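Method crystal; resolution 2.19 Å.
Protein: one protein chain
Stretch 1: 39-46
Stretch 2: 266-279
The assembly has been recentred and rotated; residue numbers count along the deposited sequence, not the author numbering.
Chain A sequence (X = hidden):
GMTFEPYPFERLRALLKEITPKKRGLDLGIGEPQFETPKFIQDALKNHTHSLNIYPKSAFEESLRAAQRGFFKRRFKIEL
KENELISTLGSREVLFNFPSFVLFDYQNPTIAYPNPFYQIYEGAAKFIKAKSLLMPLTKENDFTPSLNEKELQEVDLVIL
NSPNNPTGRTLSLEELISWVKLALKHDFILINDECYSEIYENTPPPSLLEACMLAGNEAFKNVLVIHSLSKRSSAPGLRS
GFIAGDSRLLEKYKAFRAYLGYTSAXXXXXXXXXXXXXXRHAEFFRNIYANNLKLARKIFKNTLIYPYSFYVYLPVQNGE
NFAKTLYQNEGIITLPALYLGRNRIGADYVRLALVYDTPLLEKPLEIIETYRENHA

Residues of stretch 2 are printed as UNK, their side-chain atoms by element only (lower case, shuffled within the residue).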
# COMPACT_ATOMS: atom_id res chain seq x y z
N LYS A 39 2.89 5.01 -25.45
CA LYS A 39 2.22 3.83 -26.00
C LYS A 39 2.87 2.50 -25.62
O LYS A 39 2.15 1.56 -25.26
CB LYS A 39 2.18 3.90 -27.53
CG LYS A 39 1.12 3.00 -28.13
CD LYS A 39 1.43 2.55 -29.54
CE LYS A 39 0.38 1.55 -30.02
NZ LYS A 39 0.91 0.75 -31.16
N PHE A 40 4.20 2.41 -25.71
CA PHE A 40 4.88 1.13 -25.43
C PHE A 40 4.64 0.63 -24.00
O PHE A 40 4.61 -0.58 -23.76
CB PHE A 40 6.38 1.18 -25.76
CG PHE A 40 7.25 1.81 -24.68
CD1 PHE A 40 7.42 3.19 -24.63
CD2 PHE A 40 7.95 1.01 -23.78
CE1 PHE A 40 8.24 3.77 -23.66
CE2 PHE A 40 8.77 1.57 -22.81
CZ PHE A 40 8.92 2.96 -22.75
N ILE A 41 4.48 1.57 -23.06
CA ILE A 41 4.19 1.27 -21.66
C ILE A 41 2.77 0.70 -21.56
O ILE A 41 2.55 -0.33 -20.93
CB ILE A 41 4.38 2.53 -20.80
CG1 ILE A 41 5.87 2.91 -20.77
CG2 ILE A 41 3.88 2.34 -19.39
CD1 ILE A 41 6.14 4.24 -20.15
N GLN A 42 1.82 1.36 -22.22
CA GLN A 42 0.45 0.91 -22.27
C GLN A 42 0.33 -0.46 -22.92
O GLN A 42 -0.43 -1.28 -22.45
CB GLN A 42 -0.42 1.91 -23.03
CG GLN A 42 -0.51 3.32 -22.40
CD GLN A 42 -1.61 4.15 -23.04
OE1 GLN A 42 -2.74 3.67 -23.17
NE2 GLN A 42 -1.30 5.41 -23.42
N ASP A 43 1.05 -0.69 -24.03
CA ASP A 43 1.05 -1.97 -24.72
C ASP A 43 1.62 -3.11 -23.85
O ASP A 43 1.17 -4.25 -23.94
CB ASP A 43 1.82 -1.89 -26.05
CG ASP A 43 1.09 -1.08 -27.13
OD1 ASP A 43 -0.14 -0.82 -27.01
OD2 ASP A 43 1.77 -0.71 -28.11
N ALA A 44 2.63 -2.80 -23.04
CA ALA A 44 3.20 -3.80 -22.12
C ALA A 44 2.11 -4.25 -21.14
O ALA A 44 1.97 -5.44 -20.87
CB ALA A 44 4.39 -3.21 -21.38
N LEU A 45 1.33 -3.30 -20.63
CA LEU A 45 0.22 -3.61 -19.72
C LEU A 45 -0.81 -4.48 -20.43
O LEU A 45 -1.20 -5.52 -19.89
CB LEU A 45 -0.43 -2.33 -19.17
CG LEU A 45 -1.69 -2.45 -18.27
CD1 LEU A 45 -1.52 -3.45 -17.14
CD2 LEU A 45 -2.07 -1.06 -17.72
N LYS A 46 -1.23 -4.07 -21.63
CA LYS A 46 -2.22 -4.82 -22.40
C LYS A 46 -1.79 -6.23 -22.66
O LYS A 46 -2.59 -7.14 -22.52
CB LYS A 46 -2.53 -4.17 -23.76
CG LYS A 46 -3.22 -2.83 -23.67
CD LYS A 46 -3.74 -2.30 -25.01
CE LYS A 46 -4.13 -0.81 -24.83
NZ LYS A 46 -5.05 -0.25 -25.88
N UNK A 266 1.04 -8.24 -11.66
CA UNK A 266 2.24 -8.56 -12.44
C UNK A 266 2.24 -7.85 -13.80
O UNK A 266 3.30 -7.52 -14.35
o UNK A 266 2.87 -10.16 -10.24
c UNK A 266 2.83 -10.78 -11.31
c UNK A 266 2.41 -10.08 -12.61
n UNK A 266 3.15 -12.06 -11.40
N UNK A 267 1.05 -7.59 -14.33
CA UNK A 267 0.89 -6.88 -15.58
C UNK A 267 1.33 -5.43 -15.41
O UNK A 267 1.94 -4.86 -16.33
c UNK A 267 -0.54 -6.97 -16.04
N UNK A 268 1.01 -4.83 -14.26
CA UNK A 268 1.44 -3.46 -13.96
C UNK A 268 2.96 -3.42 -13.82
O UNK A 268 3.62 -2.47 -14.29
c UNK A 268 -0.71 -2.59 -12.90
c UNK A 268 0.78 -2.91 -12.67
c UNK A 268 -1.05 -1.40 -13.86
c UNK A 268 1.53 -1.66 -12.17
N UNK A 269 3.52 -4.44 -13.16
CA UNK A 269 4.96 -4.56 -12.98
C UNK A 269 5.69 -4.75 -14.32
O UNK A 269 6.80 -4.25 -14.47
n UNK A 269 4.37 -7.35 -8.91
o UNK A 269 6.43 -6.94 -9.76
c UNK A 269 5.29 -5.72 -12.07
c UNK A 269 4.65 -5.67 -10.66
c UNK A 269 5.22 -6.71 -9.74
N UNK A 270 5.09 -5.47 -15.28
CA UNK A 270 5.72 -5.59 -16.63
C UNK A 270 5.80 -4.24 -17.32
O UNK A 270 6.83 -3.93 -17.94
c UNK A 270 4.99 -6.58 -17.57
c UNK A 270 7.57 -9.49 -17.70
c UNK A 270 6.98 -8.12 -18.05
n UNK A 270 9.07 -9.47 -17.61
c UNK A 270 5.51 -8.00 -17.56
N UNK A 271 4.71 -3.48 -17.27
CA UNK A 271 4.69 -2.12 -17.85
C UNK A 271 5.70 -1.20 -17.13
O UNK A 271 6.38 -0.36 -17.77
c UNK A 271 3.27 -1.52 -17.84
N UNK A 272 5.80 -1.35 -15.81
CA UNK A 272 6.80 -0.59 -15.03
C UNK A 272 8.19 -0.98 -15.49
O UNK A 272 9.04 -0.12 -15.65
o UNK A 272 5.49 -0.43 -13.03
c UNK A 272 6.70 -0.91 -13.55
N UNK A 273 8.40 -2.27 -15.69
CA UNK A 273 9.71 -2.77 -16.14
C UNK A 273 10.09 -2.20 -17.51
O UNK A 273 11.23 -1.81 -17.72
c UNK A 273 10.86 -6.40 -16.92
o UNK A 273 9.89 -7.02 -16.46
o UNK A 273 11.74 -6.94 -17.62
c UNK A 273 9.68 -4.29 -16.21
c UNK A 273 11.00 -4.93 -16.61
N UNK A 274 9.13 -2.18 -18.44
CA UNK A 274 9.37 -1.62 -19.76
C UNK A 274 9.77 -0.15 -19.63
O UNK A 274 10.70 0.30 -20.30
c UNK A 274 8.14 -1.80 -20.67
N UNK A 275 9.11 0.59 -18.74
CA UNK A 275 9.42 2.01 -18.49
C UNK A 275 10.83 2.20 -17.95
O UNK A 275 11.58 3.04 -18.46
c UNK A 275 8.37 2.66 -17.52
N UNK A 276 11.21 1.41 -16.95
CA UNK A 276 12.54 1.56 -16.34
C UNK A 276 13.68 1.17 -17.26
O UNK A 276 14.78 1.66 -17.09
c UNK A 276 12.67 0.78 -15.02
c UNK A 276 13.21 3.55 -13.22
c UNK A 276 10.83 0.81 -13.21
c UNK A 276 13.20 4.63 -12.30
c UNK A 276 11.92 1.35 -13.82
c UNK A 276 12.23 2.56 -13.09
c UNK A 276 11.29 3.74 -11.13
n UNK A 276 10.44 1.60 -12.15
c UNK A 276 11.28 2.68 -12.06
c UNK A 276 12.26 4.69 -11.26
N UNK A 277 13.43 0.26 -18.21
CA UNK A 277 14.44 -0.18 -19.16
C UNK A 277 14.77 0.86 -20.25
O UNK A 277 15.83 0.79 -20.87
c UNK A 277 13.91 -2.81 -19.14
c UNK A 277 12.97 -3.81 -19.85
c UNK A 277 13.97 -1.46 -19.86
c UNK A 277 15.32 -3.40 -18.97
N UNK A 278 13.85 1.79 -20.50
CA UNK A 278 14.01 2.77 -21.58
C UNK A 278 14.29 4.18 -21.10
O UNK A 278 13.67 4.66 -20.12
c UNK A 278 12.72 2.81 -22.39
c UNK A 278 12.78 3.82 -23.51
o UNK A 278 12.02 4.80 -23.46
o UNK A 278 13.58 3.62 -24.44
N UNK A 279 15.21 4.85 -21.79
CA UNK A 279 15.59 6.24 -21.48
C UNK A 279 15.04 7.27 -22.48
O UNK A 279 14.95 8.45 -22.15
c UNK A 279 17.74 5.64 -20.25
o UNK A 279 18.93 5.31 -20.32
c UNK A 279 17.12 6.37 -21.44
o UNK A 279 17.05 5.40 -19.24

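Position 266 carries two carbons, the second bearing one oxygen and one nitrogen, and lies out of reach of stretch 1. It is an amide, Asn266. At 267 a lone carbon sits 3.8 Å from Leu45 CD1, its CB being the nearest atom: Ala267. Position 268 has four carbons, forked at the first, with one arm two carbons long. Its CA-to-CB bond points away, yet the end of the long arm returns to the neighboring helix; this is Ile268, and its CD1 lies 3.9 Å from Leu45 CD1.

Position 269 shows three carbons, the third carrying an oxygen and a nitrogen, with nothing of stretch 1 nearby. It is Gln269, its amide satisfied by hydrogen bonds outside the two stretches. At 270 four carbons run in a row to a nitrogen. The chain starts toward stretch 1, but its end leads away: Lys270.

Position 271 has one carbon and the shortest route to the partner backbone, with CB 3.4 Å from Ile41 O. That is Ala271. Its CA is 4.8 Å from Ala44 CA, the closest register point of the pair, and its CB also lies 4.0 Å from Leu45 CB. Position 272, one carbon then one oxygen, points away and touches nothing on stretch 1: Ser272. Position 273, three carbons with two oxygens on the third, also points away. It is Glu273, whose OE1 accepts a hydrogen bond from Lys270 NZ at 2.8 Å, a salt bridge that ties down the lysine end off the interface.

At 274 a single carbon points toward stretch 1, its CB 4.1 Å from Ala44 CB and 4.0 Å from Phe40 CE2: Ala274. Its backbone O meets the edge of the Phe40 ring, 3.4 Å from CE2. Another lone carbon at 275 lies sideways, CB 3.8 Å from Ile41 CD1, and makes Ala275. Position 276 holds one carbon and fused five- and six-membered rings containing eight carbons and one nitrogen; it is Trp276, pointing away. Position 277, four carbons forked at the second, is Leu277, exposed and without a contact here.

Position 278 has two carbons, the second with two oxygens, and points toward stretch 1. This is Asp278, whose OD2 lies 3.7 Å from Phe40 CZ and whose side chain caps a backbone N just past the stretch. Position 279 has the same atoms but is out of reach: Asp279.

The rule is small against small where the helices pass, and larger side chains around it, mostly Phe40, Ile41 and Leu45 of stretch 1, with Ile268 of stretch 2 meeting Leu45. The axes approach to 7.7 Å at 151°, nearly antiparallel, and Ala44 CB lies 3.7 Å from Ala271 CA and 4.1 Å from both Ala271 CB and Ala274 CB. Leu45 reaches Ala267 and Ile268 toward one end, while Phe40 sets its ring edge against Ala274 O toward the other. No hydrogen bond or salt bridge crosses the contact; 461 Å² of surface is buried by packing alone, and bulky Trp276 is turned away.

Stretch 2, residues 266-279: NAIQKASEAAWLDD
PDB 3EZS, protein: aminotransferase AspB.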